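Local atomic coordinates of synaptic vesicle glycoprotein 2C (Homo sapiens, PDB entry 4JRA), a protein that resides in synaptic vesicle membranes and, through its luminal pentapeptide-repeat domain, serves as a neuronal receptor for botulinum neurotoxin A. Residues D[76-81]-D[96-101]; D[100-105]-D[120-125]; D[62-67]-D[82-87]. All coordinates share one frame; numbering follows the deposited sequence.

Interaction 1 of 3, residues D[76-81]-D[96-101]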
ATOM      1  N   ASP D  76       9.068  -1.745  33.049  1.00 17.36           N
ATOM      2  CA  ASP D  76       7.675  -1.281  33.137  1.00 23.92           C
ATOM      3  C   ASP D  76       7.466   0.152  32.644  1.00 24.10           C
ATOM      4  O   ASP D  76       6.882   0.976  33.356  1.00 26.64           O
ATOM      5  CB  ASP D  76       7.187  -1.375  34.583  1.00 27.16           C
ATOM      6  CG  ASP D  76       7.152  -2.794  35.098  1.00 32.90           C
ATOM      7  OD1 ASP D  76       6.592  -3.661  34.397  1.00 38.00           O
ATOM      8  OD2 ASP D  76       7.691  -3.043  36.205  1.00 33.67           O
ATOM      9  N   SER D  77       7.945   0.451  31.442  1.00 17.99           N
ATOM     10  CA  SER D  77       7.962   1.826  30.958  1.00 16.96           C
ATOM     11  C   SER D  77       7.360   1.888  29.573  1.00 11.64           C
ATOM     12  O   SER D  77       7.085   0.876  28.989  1.00 11.27           O
ATOM     13  CB  SER D  77       9.397   2.361  30.930  1.00 20.21           C
ATOM     14  OG  SER D  77       9.817   2.803  32.206  1.00 24.82           O
ATOM     15  N   VAL D  78       7.171   3.090  29.047  1.00 20.73           N
ATOM     16  CA  VAL D  78       6.595   3.276  27.722  1.00 22.24           C
ATOM     17  C   VAL D  78       7.451   4.275  26.945  1.00 19.80           C
ATOM     18  O   VAL D  78       7.814   5.314  27.481  1.00 18.58           O
ATOM     19  CB  VAL D  78       5.165   3.796  27.844  1.00 26.33           C
ATOM     20  CG1 VAL D  78       4.550   4.011  26.463  1.00 28.01           C
ATOM     21  CG2 VAL D  78       4.341   2.818  28.662  1.00 30.33           C
ATOM     22  N   PHE D  79       7.797   3.940  25.704  1.00 19.47           N
ATOM     23  CA  PHE D  79       8.598   4.814  24.844  1.00 15.86           C
ATOM     24  C   PHE D  79       7.788   5.242  23.621  1.00 14.63           C
ATOM     25  O   PHE D  79       7.445   4.408  22.815  1.00 17.69           O
ATOM     26  CB  PHE D  79       9.846   4.076  24.378  1.00 17.65           C
ATOM     27  CG  PHE D  79      10.800   3.721  25.495  1.00 16.76           C
ATOM     28  CD1 PHE D  79      10.532   2.666  26.345  1.00 15.16           C
ATOM     29  CD2 PHE D  79      11.971   4.426  25.677  1.00 11.60           C
ATOM     30  CE1 PHE D  79      11.396   2.342  27.357  1.00 13.16           C
ATOM     31  CE2 PHE D  79      12.837   4.098  26.689  1.00 11.09           C
ATOM     32  CZ  PHE D  79      12.545   3.056  27.532  1.00 16.00           C
ATOM     33  N   LYS D  80       7.509   6.533  23.466  1.00 19.97           N
ATOM     34  CA  LYS D  80       6.657   7.016  22.373  1.00 21.31           C
ATOM     35  C   LYS D  80       7.319   8.025  21.422  1.00 19.85           C
ATOM     36  O   LYS D  80       7.671   9.127  21.838  1.00 21.56           O
ATOM     37  CB  LYS D  80       5.420   7.679  22.963  1.00 22.01           C
ATOM     38  CG  LYS D  80       4.577   6.767  23.807  1.00 27.00           C
ATOM     39  CD  LYS D  80       3.240   7.416  24.090  1.00 30.33           C
ATOM     40  CE  LYS D  80       2.444   6.661  25.134  1.00 29.60           C
ATOM     41  NZ  LYS D  80       1.037   7.132  25.179  1.00 26.84           N
ATOM     42  N   SER D  81       7.438   7.665  20.145  1.00 14.17           N
ATOM     43  CA  SER D  81       7.959   8.570  19.119  1.00 16.81           C
ATOM     44  C   SER D  81       9.386   9.006  19.423  1.00 17.59           C
ATOM     45  O   SER D  81       9.815  10.125  19.119  1.00 19.75           O
ATOM     46  CB  SER D  81       7.041   9.777  18.948  1.00 22.70           C
ATOM     47  OG  SER D  81       5.914   9.432  18.161  1.00 33.50           O
ATOM     48  N   ASN D  96       9.517  -5.483  30.225  1.00 22.76           N
ATOM     49  CA  ASN D  96       8.112  -5.118  30.305  1.00 21.15           C
ATOM     50  C   ASN D  96       7.899  -3.699  29.782  1.00 19.79           C
ATOM     51  O   ASN D  96       7.198  -2.904  30.416  1.00 15.79           O
ATOM     52  CB  ASN D  96       7.619  -5.224  31.758  1.00 19.17           C
ATOM     53  CG  ASN D  96       8.303  -6.347  32.536  1.00 18.31           C
ATOM     54  OD1 ASN D  96       9.382  -6.158  33.089  1.00 22.27           O
ATOM     55  ND2 ASN D  96       7.676  -7.505  32.597  1.00 18.05           N
ATOM     56  N   CYS D  97       8.524  -3.382  28.640  1.00 18.94           N
ATOM     57  CA  CYS D  97       8.480  -2.027  28.052  1.00 20.50           C
ATOM     58  C   CYS D  97       7.664  -2.054  26.760  1.00 19.45           C
ATOM     59  O   CYS D  97       7.769  -2.989  25.983  1.00 16.81           O
ATOM     60  CB  CYS D  97       9.878  -1.480  27.743  1.00 12.93           C
ATOM     61  SG  CYS D  97      10.894  -1.093  29.155  1.00  9.77           S
ATOM     62  N   THR D  98       6.839  -1.038  26.542  1.00 15.01           N
ATOM     63  CA  THR D  98       6.154  -0.907  25.279  1.00 13.44           C
ATOM     64  C   THR D  98       6.875   0.193  24.515  1.00 16.50           C
ATOM     65  O   THR D  98       7.139   1.256  25.052  1.00 20.02           O
ATOM     66  CB  THR D  98       4.643  -0.571  25.437  1.00 14.14           C
ATOM     67  OG1 THR D  98       4.488   0.706  26.031  1.00 23.66           O
ATOM     68  CG2 THR D  98       3.949  -1.581  26.308  1.00 14.05           C
ATOM     69  N   PHE D  99       7.230  -0.082  23.269  1.00 20.59           N
ATOM     70  CA  PHE D  99       7.821   0.927  22.420  1.00 15.88           C
ATOM     71  C   PHE D  99       6.791   1.286  21.366  1.00 12.81           C
ATOM     72  O   PHE D  99       6.236   0.406  20.736  1.00 16.18           O
ATOM     73  CB  PHE D  99       9.094   0.390  21.780  1.00 15.35           C
ATOM     74  CG  PHE D  99      10.228   0.195  22.752  1.00 12.86           C
ATOM     75  CD1 PHE D  99      10.395  -1.002  23.406  1.00 12.90           C
ATOM     76  CD2 PHE D  99      11.141   1.202  22.989  1.00 11.00           C
ATOM     77  CE1 PHE D  99      11.445  -1.189  24.300  1.00 13.26           C
ATOM     78  CE2 PHE D  99      12.185   1.018  23.874  1.00 12.06           C
ATOM     79  CZ  PHE D  99      12.335  -0.178  24.536  1.00  9.99           C
ATOM     80  N   ILE D 100       6.520   2.573  21.183  1.00 13.83           N
ATOM     81  CA  ILE D 100       5.544   3.004  20.189  1.00 20.03           C
ATOM     82  C   ILE D 100       6.128   4.032  19.235  1.00 24.27           C
ATOM     83  O   ILE D 100       6.664   5.050  19.657  1.00 29.55           O
ATOM     84  CB  ILE D 100       4.308   3.616  20.856  1.00 22.58           C
ATOM     85  CG1 ILE D 100       3.693   2.615  21.839  1.00 21.01           C
ATOM     86  CG2 ILE D 100       3.292   4.047  19.794  1.00 24.01           C
ATOM     87  CD1 ILE D 100       2.461   3.138  22.545  1.00 21.77           C
ATOM     88  N   ASP D 101       6.014   3.753  17.946  1.00 21.98           N
ATOM     89  CA  ASP D 101       6.395   4.699  16.913  1.00 19.38           C
ATOM     90  C   ASP D 101       7.882   5.083  16.994  1.00 17.58           C
ATOM     91  O   ASP D 101       8.282   6.160  16.499  1.00 14.86           O
ATOM     92  CB  ASP D 101       5.494   5.945  16.995  1.00 18.60           C
ATOM     93  CG  ASP D 101       4.028   5.650  16.650  1.00 20.98           C
ATOM     94  OD1 ASP D 101       3.734   4.545  16.152  1.00 23.47           O
ATOM     95  OD2 ASP D 101       3.160   6.530  16.865  1.00 17.57           O
TER
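F79 and F99 are successive rungs in the phenylalanine ladder of a pentapeptide-repeat β-helix, and their rings meet in an offset stack. The rings lie side by side and point the same way, with centroids 4.5 Å apart and planes 19° from parallel. F99 CE2 comes over one face of the F79 ring, displaced toward its rim, and is 3.4 Å from F79 CD1. Both rings project alike because each CG stands anti to its own carbonyl carbon (chi1 -65° for F79, -70° for F99). C97 SG touches the same ring from its edge, 3.9 Å from F79 CE1, as a sulfur-aromatic contact, and T98 O lies at the edge in the ring plane. The two segments are one full coil, twenty residues, apart in the chain, and strands 78-80 and 98-100 run parallel in exact register. Main-chain bonds join the coils: T98 N donates to S77 O, F79 N to T98 O (2.8 Å), I100 N to F79 O (2.6 Å) and S81 N to I100 O. F79 therefore uses both its N-H and its carbonyl toward the following coil. The face away from the rings carries V78, T98, K80 and I100. Here T98 OG1, set between its backbone N and carbonyl carbon, lies against both valine methyls, 3.3 Å from V78 CG1. At the corner before the strands D76 and N96 point the same way, D76 OD1 reaching 3.2 Å from N96 CB. S77 OG turns elsewhere, hydrogen-bonded to K75 O and M57 N. On the ring side the ladder continues to Y59, whose ring meets F79, while F74 packs edge-to-face on F79 and F94 on F99. At the far corner S81 OG rests 3.7 Å from D101 CB.

Interaction 2 of 3, residues D[100-105]-D[120-125]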
ATOM      1  N   ILE D 100       6.520   2.573  21.183  1.00 13.83           N
ATOM      2  CA  ILE D 100       5.544   3.004  20.189  1.00 20.03           C
ATOM      3  C   ILE D 100       6.128   4.032  19.235  1.00 24.27           C
ATOM      4  O   ILE D 100       6.664   5.050  19.657  1.00 29.55           O
ATOM      5  CB  ILE D 100       4.308   3.616  20.856  1.00 22.58           C
ATOM      6  CG1 ILE D 100       3.693   2.615  21.839  1.00 21.01           C
ATOM      7  CG2 ILE D 100       3.292   4.047  19.794  1.00 24.01           C
ATOM      8  CD1 ILE D 100       2.461   3.138  22.545  1.00 21.77           C
ATOM      9  N   ASP D 101       6.014   3.753  17.946  1.00 21.98           N
ATOM     10  CA  ASP D 101       6.395   4.699  16.913  1.00 19.38           C
ATOM     11  C   ASP D 101       7.882   5.083  16.994  1.00 17.58           C
ATOM     12  O   ASP D 101       8.282   6.160  16.499  1.00 14.86           O
ATOM     13  CB  ASP D 101       5.494   5.945  16.995  1.00 18.60           C
ATOM     14  CG  ASP D 101       4.028   5.650  16.650  1.00 20.98           C
ATOM     15  OD1 ASP D 101       3.734   4.545  16.152  1.00 23.47           O
ATOM     16  OD2 ASP D 101       3.160   6.530  16.865  1.00 17.57           O
ATOM     17  N   THR D 102       8.700   4.211  17.597  1.00 14.55           N
ATOM     18  CA  THR D 102      10.139   4.497  17.755  1.00  9.80           C
ATOM     19  C   THR D 102      11.035   3.789  16.725  1.00 12.82           C
ATOM     20  O   THR D 102      10.716   2.739  16.202  1.00 12.76           O
ATOM     21  CB  THR D 102      10.666   4.223  19.202  1.00 20.97           C
ATOM     22  OG1 THR D 102      11.083   2.865  19.337  1.00 36.54           O
ATOM     23  CG2 THR D 102       9.614   4.515  20.233  1.00 12.81           C
ATOM     24  N   VAL D 103      12.160   4.419  16.429  1.00 14.39           N
ATOM     25  CA  VAL D 103      13.143   3.908  15.493  1.00 11.27           C
ATOM     26  C   VAL D 103      14.408   3.437  16.242  1.00 16.94           C
ATOM     27  O   VAL D 103      14.889   4.092  17.172  1.00 15.54           O
ATOM     28  CB  VAL D 103      13.501   5.010  14.489  1.00 12.40           C
ATOM     29  CG1 VAL D 103      14.552   4.532  13.489  1.00 13.55           C
ATOM     30  CG2 VAL D 103      12.238   5.459  13.767  1.00 18.76           C
ATOM     31  N   PHE D 104      14.918   2.280  15.835  1.00 20.53           N
ATOM     32  CA  PHE D 104      16.210   1.762  16.287  1.00 19.53           C
ATOM     33  C   PHE D 104      17.129   1.768  15.079  1.00 21.02           C
ATOM     34  O   PHE D 104      16.951   0.959  14.163  1.00 19.58           O
ATOM     35  CB  PHE D 104      16.034   0.344  16.821  1.00 15.09           C
ATOM     36  CG  PHE D 104      14.960   0.239  17.867  1.00 15.34           C
ATOM     37  CD1 PHE D 104      13.636   0.044  17.509  1.00 13.81           C
ATOM     38  CD2 PHE D 104      15.263   0.383  19.208  1.00 16.52           C
ATOM     39  CE1 PHE D 104      12.653  -0.029  18.462  1.00 12.96           C
ATOM     40  CE2 PHE D 104      14.268   0.304  20.161  1.00 16.36           C
ATOM     41  CZ  PHE D 104      12.964   0.101  19.780  1.00 13.36           C
ATOM     42  N   ASP D 105      18.079   2.701  15.062  1.00 18.48           N
ATOM     43  CA  ASP D 105      18.910   2.943  13.886  1.00 19.67           C
ATOM     44  C   ASP D 105      20.393   2.803  14.217  1.00 24.58           C
ATOM     45  O   ASP D 105      20.943   3.610  14.953  1.00 30.16           O
ATOM     46  CB  ASP D 105      18.617   4.346  13.351  1.00 21.62           C
ATOM     47  CG  ASP D 105      19.345   4.651  12.070  1.00 22.46           C
ATOM     48  OD1 ASP D 105      20.577   4.501  12.029  1.00 28.11           O
ATOM     49  OD2 ASP D 105      18.682   5.049  11.094  1.00 21.35           O
ATOM     50  N   LYS D 120       5.267  -1.642  18.545  1.00  9.40           N
ATOM     51  CA  LYS D 120       4.022  -1.172  17.953  1.00 14.25           C
ATOM     52  C   LYS D 120       4.377  -0.067  16.973  1.00 17.36           C
ATOM     53  O   LYS D 120       4.666   1.054  17.375  1.00 20.20           O
ATOM     54  CB  LYS D 120       3.109  -0.637  19.052  1.00 20.00           C
ATOM     55  CG  LYS D 120       1.676  -0.327  18.646  1.00 27.24           C
ATOM     56  CD  LYS D 120       0.800  -1.585  18.481  1.00 39.61           C
ATOM     57  CE  LYS D 120       0.757  -2.520  19.702  1.00 48.84           C
ATOM     58  NZ  LYS D 120      -0.007  -3.782  19.424  1.00 51.22           N
ATOM     59  N   ASN D 121       4.391  -0.396  15.687  1.00 18.84           N
ATOM     60  CA  ASN D 121       4.772   0.557  14.650  1.00 21.35           C
ATOM     61  C   ASN D 121       6.249   1.035  14.775  1.00 21.21           C
ATOM     62  O   ASN D 121       6.547   2.217  14.578  1.00 15.95           O
ATOM     63  CB  ASN D 121       3.786   1.748  14.652  1.00 20.46           C
ATOM     64  CG  ASN D 121       2.316   1.320  14.564  1.00 19.42           C
ATOM     65  OD1 ASN D 121       1.458   1.844  15.272  1.00 22.20           O
ATOM     66  ND2 ASN D 121       2.024   0.385  13.686  1.00 22.84           N
ATOM     67  N   CYS D 122       7.168   0.106  15.061  1.00 22.68           N
ATOM     68  CA  CYS D 122       8.590   0.428  15.318  1.00 14.70           C
ATOM     69  C   CYS D 122       9.530   0.041  14.194  1.00 17.20           C
ATOM     70  O   CYS D 122       9.594  -1.118  13.815  1.00 18.23           O
ATOM     71  CB  CYS D 122       9.101  -0.298  16.557  1.00  7.16           C
ATOM     72  SG  CYS D 122       8.404   0.331  18.015  1.00 12.00           S
ATOM     73  N   SER D 123      10.329   0.991  13.726  1.00 22.88           N
ATOM     74  CA  SER D 123      11.176   0.764  12.560  1.00 19.47           C
ATOM     75  C   SER D 123      12.552   0.332  13.000  1.00 19.36           C
ATOM     76  O   SER D 123      13.098   0.884  13.939  1.00 20.67           O
ATOM     77  CB  SER D 123      11.282   2.029  11.725  1.00 12.75           C
ATOM     78  OG  SER D 123      10.010   2.438  11.256  1.00 15.89           O
ATOM     79  N   PHE D 124      13.104  -0.658  12.313  1.00 16.06           N
ATOM     80  CA  PHE D 124      14.382  -1.232  12.692  1.00 19.85           C
ATOM     81  C   PHE D 124      15.397  -1.054  11.572  1.00 26.10           C
ATOM     82  O   PHE D 124      15.299  -1.685  10.521  1.00 26.20           O
ATOM     83  CB  PHE D 124      14.220  -2.712  13.042  1.00 14.63           C
ATOM     84  CG  PHE D 124      13.695  -2.953  14.439  1.00 18.23           C
ATOM     85  CD1 PHE D 124      12.342  -2.856  14.719  1.00 19.43           C
ATOM     86  CD2 PHE D 124      14.551  -3.296  15.470  1.00 18.50           C
ATOM     87  CE1 PHE D 124      11.868  -3.075  15.988  1.00 14.00           C
ATOM     88  CE2 PHE D 124      14.073  -3.523  16.738  1.00 15.50           C
ATOM     89  CZ  PHE D 124      12.740  -3.413  16.997  1.00 14.15           C
ATOM     90  N   PHE D 125      16.369  -0.181  11.818  1.00 28.40           N
ATOM     91  CA  PHE D 125      17.440   0.078  10.873  1.00 29.40           C
ATOM     92  C   PHE D 125      18.747  -0.485  11.435  1.00 37.96           C
ATOM     93  O   PHE D 125      18.923  -0.589  12.650  1.00 40.51           O
ATOM     94  CB  PHE D 125      17.502   1.563  10.586  1.00 22.03           C
ATOM     95  CG  PHE D 125      16.200   2.127  10.079  1.00 19.37           C
ATOM     96  CD1 PHE D 125      15.367   1.375   9.275  1.00 20.10           C
ATOM     97  CD2 PHE D 125      15.797   3.399  10.414  1.00 18.95           C
ATOM     98  CE1 PHE D 125      14.171   1.894   8.812  1.00 12.82           C
ATOM     99  CE2 PHE D 125      14.596   3.908   9.946  1.00 15.30           C
ATOM    100  CZ  PHE D 125      13.796   3.153   9.147  1.00 11.58           C
TER
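F125 N donates to F104 O over 2.7 Å, part of a parallel ladder between two neighbouring coils of the pentapeptide-repeat β-helix. F104 N returns a bond to S123 O (3.0 Å), so the phenylalanine grips the last coil with both its main-chain polar groups. Further back S123 N reaches T102 O at 3.1 Å, but that bond is bent to 139° at the hydrogen; C122 CB leans on the same oxygen. At the corner where the chain enters this side, D101 N donates to K120 O. The F104 and F124 rings point the same way into the coil interior and form an offset stack, centroids 4.6 Å apart and planes at 22°. F104 CD1 lies over one face of the F124 ring, shifted toward the rim, and is 3.6 Å from F124 CZ. C122 CB meets F104 at the ring edge. Beyond this pair the rings of F99 and F119 pack edge-to-face on F104 and F124 respectively. On the other face of the sheet F125 takes the place beside V103 and D105. V103 CG1 is 3.5 Å from F125 CD2, and D105 OD2 approaches the same carbon at 3.4 Å from the ring edge, its carboxylate turned 81° from the ring plane. With CG anti to the backbone N, the D105 carboxylate is directed toward that ring. The chain of another protein covers this end of the β-helix: C122, S123 and F124 pair with one of its strands in an antiparallel ladder, a basic side chain of that chain makes a cation-pi contact with F125, and N121 ND2 bonds to an aromatic side chain of it. Next to that amide, D101 OD1 sits 3.2 Å from N121 CB, the two side chains running alongside each other.

Interaction 3 of 3, residues D[62-67]-D[82-87]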
ATOM      1  N   GLY D  62      11.756  11.332  22.850  1.00 33.15           N
ATOM      2  CA  GLY D  62      13.090  11.489  23.376  1.00 29.05           C
ATOM      3  C   GLY D  62      14.075  10.913  22.387  1.00 29.87           C
ATOM      4  O   GLY D  62      13.773   9.933  21.708  1.00 28.10           O
ATOM      5  N   ARG D  63      15.257  11.517  22.316  1.00 29.58           N
ATOM      6  CA  ARG D  63      16.312  11.079  21.417  1.00 27.34           C
ATOM      7  C   ARG D  63      17.421  10.405  22.213  1.00 22.68           C
ATOM      8  O   ARG D  63      17.886  10.957  23.197  1.00 20.40           O
ATOM      9  CB  ARG D  63      16.896  12.297  20.688  1.00 33.60           C
ATOM     10  CG  ARG D  63      16.446  12.489  19.238  1.00 38.50           C
ATOM     11  CD  ARG D  63      15.146  13.268  19.096  1.00 41.28           C
ATOM     12  NE  ARG D  63      13.981  12.380  19.089  1.00 49.51           N
ATOM     13  CZ  ARG D  63      12.855  12.588  18.397  1.00 47.97           C
ATOM     14  NH1 ARG D  63      12.714  13.662  17.629  1.00 42.73           N
ATOM     15  NH2 ARG D  63      11.861  11.707  18.471  1.00 46.38           N
ATOM     16  N   PHE D  64      17.843   9.218  21.790  1.00 21.84           N
ATOM     17  CA  PHE D  64      19.087   8.621  22.284  1.00 21.07           C
ATOM     18  C   PHE D  64      20.076   8.491  21.121  1.00 21.96           C
ATOM     19  O   PHE D  64      19.998   7.551  20.333  1.00 23.83           O
ATOM     20  CB  PHE D  64      18.819   7.252  22.907  1.00 23.12           C
ATOM     21  CG  PHE D  64      17.826   7.287  24.042  1.00 29.07           C
ATOM     22  CD1 PHE D  64      16.463   7.256  23.791  1.00 32.32           C
ATOM     23  CD2 PHE D  64      18.249   7.342  25.359  1.00 29.99           C
ATOM     24  CE1 PHE D  64      15.541   7.287  24.831  1.00 32.23           C
ATOM     25  CE2 PHE D  64      17.325   7.373  26.397  1.00 34.14           C
ATOM     26  CZ  PHE D  64      15.971   7.347  26.129  1.00 32.24           C
ATOM     27  N   ILE D  65      21.015   9.426  21.025  1.00 20.24           N
ATOM     28  CA  ILE D  65      21.855   9.552  19.841  1.00 21.80           C
ATOM     29  C   ILE D  65      23.353   9.544  20.175  1.00 25.33           C
ATOM     30  O   ILE D  65      23.891  10.507  20.726  1.00 23.57           O
ATOM     31  CB  ILE D  65      21.468  10.834  19.074  1.00 27.81           C
ATOM     32  CG1 ILE D  65      20.042  10.683  18.518  1.00 33.61           C
ATOM     33  CG2 ILE D  65      22.475  11.134  17.967  1.00 25.79           C
ATOM     34  CD1 ILE D  65      19.539  11.868  17.698  1.00 38.64           C
ATOM     35  N   GLY D  66      24.024   8.450  19.835  1.00 29.02           N
ATOM     36  CA  GLY D  66      25.449   8.329  20.092  1.00 32.93           C
ATOM     37  C   GLY D  66      25.701   7.839  21.500  1.00 33.04           C
ATOM     38  O   GLY D  66      26.829   7.877  21.998  1.00 31.37           O
ATOM     39  N   VAL D  67      24.632   7.361  22.128  1.00 34.85           N
ATOM     40  CA  VAL D  67      24.629   7.032  23.546  1.00 33.74           C
ATOM     41  C   VAL D  67      25.306   5.701  23.785  1.00 33.85           C
ATOM     42  O   VAL D  67      25.221   4.803  22.958  1.00 34.23           O
ATOM     43  CB  VAL D  67      23.177   6.956  24.088  1.00 15.54           C
ATOM     44  CG1 VAL D  67      23.137   6.352  25.494  1.00 20.14           C
ATOM     45  CG2 VAL D  67      22.531   8.326  24.076  1.00 15.22           C
ATOM     46  N   CYS D  82      10.123   8.080  20.009  1.00 14.08           N
ATOM     47  CA  CYS D  82      11.502   8.294  20.374  1.00 18.39           C
ATOM     48  C   CYS D  82      12.420   7.804  19.253  1.00 23.13           C
ATOM     49  O   CYS D  82      11.952   7.276  18.253  1.00 22.68           O
ATOM     50  CB  CYS D  82      11.776   7.557  21.682  1.00 18.61           C
ATOM     51  SG  CYS D  82      10.940   8.285  23.093  1.00 16.83           S
ATOM     52  N   THR D  83      13.726   7.994  19.413  1.00 25.95           N
ATOM     53  CA  THR D  83      14.688   7.577  18.398  1.00 27.77           C
ATOM     54  C   THR D  83      15.960   7.054  19.056  1.00 27.60           C
ATOM     55  O   THR D  83      16.528   7.715  19.914  1.00 20.49           O
ATOM     56  CB  THR D  83      15.027   8.746  17.461  1.00 29.30           C
ATOM     57  OG1 THR D  83      13.998   9.736  17.561  1.00 35.81           O
ATOM     58  CG2 THR D  83      15.119   8.281  16.021  1.00 24.33           C
ATOM     59  N   PHE D  84      16.374   5.846  18.669  1.00 33.57           N
ATOM     60  CA  PHE D  84      17.668   5.279  19.073  1.00 29.85           C
ATOM     61  C   PHE D  84      18.611   5.287  17.874  1.00 26.71           C
ATOM     62  O   PHE D  84      18.302   4.712  16.831  1.00 22.51           O
ATOM     63  CB  PHE D  84      17.501   3.845  19.587  1.00 25.97           C
ATOM     64  CG  PHE D  84      16.920   3.756  20.971  1.00 25.91           C
ATOM     65  CD1 PHE D  84      15.569   3.956  21.185  1.00 27.83           C
ATOM     66  CD2 PHE D  84      17.716   3.449  22.056  1.00 21.04           C
ATOM     67  CE1 PHE D  84      15.039   3.870  22.453  1.00 29.78           C
ATOM     68  CE2 PHE D  84      17.180   3.363  23.323  1.00 20.76           C
ATOM     69  CZ  PHE D  84      15.850   3.570  23.522  1.00 24.42           C
ATOM     70  N   GLU D  85      19.756   5.948  18.014  1.00 32.15           N
ATOM     71  CA  GLU D  85      20.656   6.158  16.873  1.00 35.97           C
ATOM     72  C   GLU D  85      22.136   6.048  17.240  1.00 37.13           C
ATOM     73  O   GLU D  85      22.618   6.768  18.116  1.00 30.72           O
ATOM     74  CB  GLU D  85      20.366   7.522  16.255  1.00 35.17           C
ATOM     75  CG  GLU D  85      21.175   7.861  15.028  1.00 34.09           C
ATOM     76  CD  GLU D  85      20.723   9.165  14.403  1.00 33.94           C
ATOM     77  OE1 GLU D  85      21.596   9.971  14.043  1.00 32.63           O
ATOM     78  OE2 GLU D  85      19.494   9.385  14.283  1.00 32.38           O
ATOM     79  N   ASP D  86      22.844   5.147  16.559  1.00 46.72           N
ATOM     80  CA  ASP D  86      24.269   4.910  16.810  1.00 57.79           C
ATOM     81  C   ASP D  86      24.544   4.590  18.278  1.00 56.29           C
ATOM     82  O   ASP D  86      25.366   5.255  18.912  1.00 55.29           O
ATOM     83  CB  ASP D  86      25.094   6.133  16.403  1.00 68.73           C
ATOM     84  CG  ASP D  86      24.786   6.600  14.998  1.00 79.53           C
ATOM     85  OD1 ASP D  86      24.471   5.745  14.143  1.00 82.57           O
ATOM     86  OD2 ASP D  86      24.855   7.823  14.748  1.00 84.02           O
ATOM     87  N   VAL D  87      23.864   3.578  18.816  1.00 53.32           N
ATOM     88  CA  VAL D  87      23.941   3.295  20.250  1.00 48.80           C
ATOM     89  C   VAL D  87      24.673   1.998  20.562  1.00 40.45           C
ATOM     90  O   VAL D  87      24.824   1.113  19.713  1.00 31.23           O
ATOM     91  CB  VAL D  87      22.538   3.264  20.939  1.00 18.60           C
ATOM     92  CG1 VAL D  87      21.784   4.577  20.689  1.00 16.32           C
ATOM     93  CG2 VAL D  87      21.737   2.068  20.483  1.00 17.71           C
TER
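F64 and T83 share the shortest of the main-chain bonds here, F64 N to T83 O at 2.7 Å and nearly straight (173°). T83 N donates to G62 O, E85 N to F64 O (2.8 Å) and G66 N to E85 O, a parallel ladder between successive coils of the β-helix. G66 ends it with a positive phi of 85°, where a CB would be jammed against the preceding carbonyl oxygen. Among the aromatic contacts, the F64 and F84 rings make an offset stack with centroids 4.7 Å apart and planes at 15°. F64 CD1 lies over the F84 face near its rim, 3.7 Å from F84 CZ, while T83 O sits at the edge of the F64 ring, in its plane. The polar side chains meet on the opposite face of the sheet. R63, bent at chi2 and chi3, folds its guanidinium across T83 OG1, which lies over the flat face 3.0 Å from R63 NH2, at an angle too poor for a hydrogen bond; NH2 bonds weakly to N61 OD1. Aliphatic packing places I65 CG1 3.9 Å from E85 CB, the two side chains lying side by side and pointing the same way. V87 CG1 rests against the main-chain F64 O at 3.5 Å. The pair lies within the sheet: the R63 backbone bonds to F43 and I45 on strand 43-45, and F84 to V103 and D105 on strand 103-105, with the F84 ring meeting those of F104 and F109.

In the fold
All three contacts join parallel strands of neighbouring coils and are partly buried, with an offset phenylalanine pair inside and polar or aliphatic side chains on the other face, joined in interaction 2 by the ring of F125. Interactions 1 and 3 reach exposed residues at their ends (D76; G66 and D86); interaction 2 has none, another protein chain lying over it. Interactions 2 and 3 share a sheet, where strands 83-85 and 103-105 are neighbours; interaction 1 belongs to the adjoining side and runs into interaction 2 through I100 and D101. Outer chemistry differs: valine against threonine in 76-81/96-101, arginine over a hydroxyl in 62-67/82-87, an edge strand continued by another protein chain in 100-105/120-125.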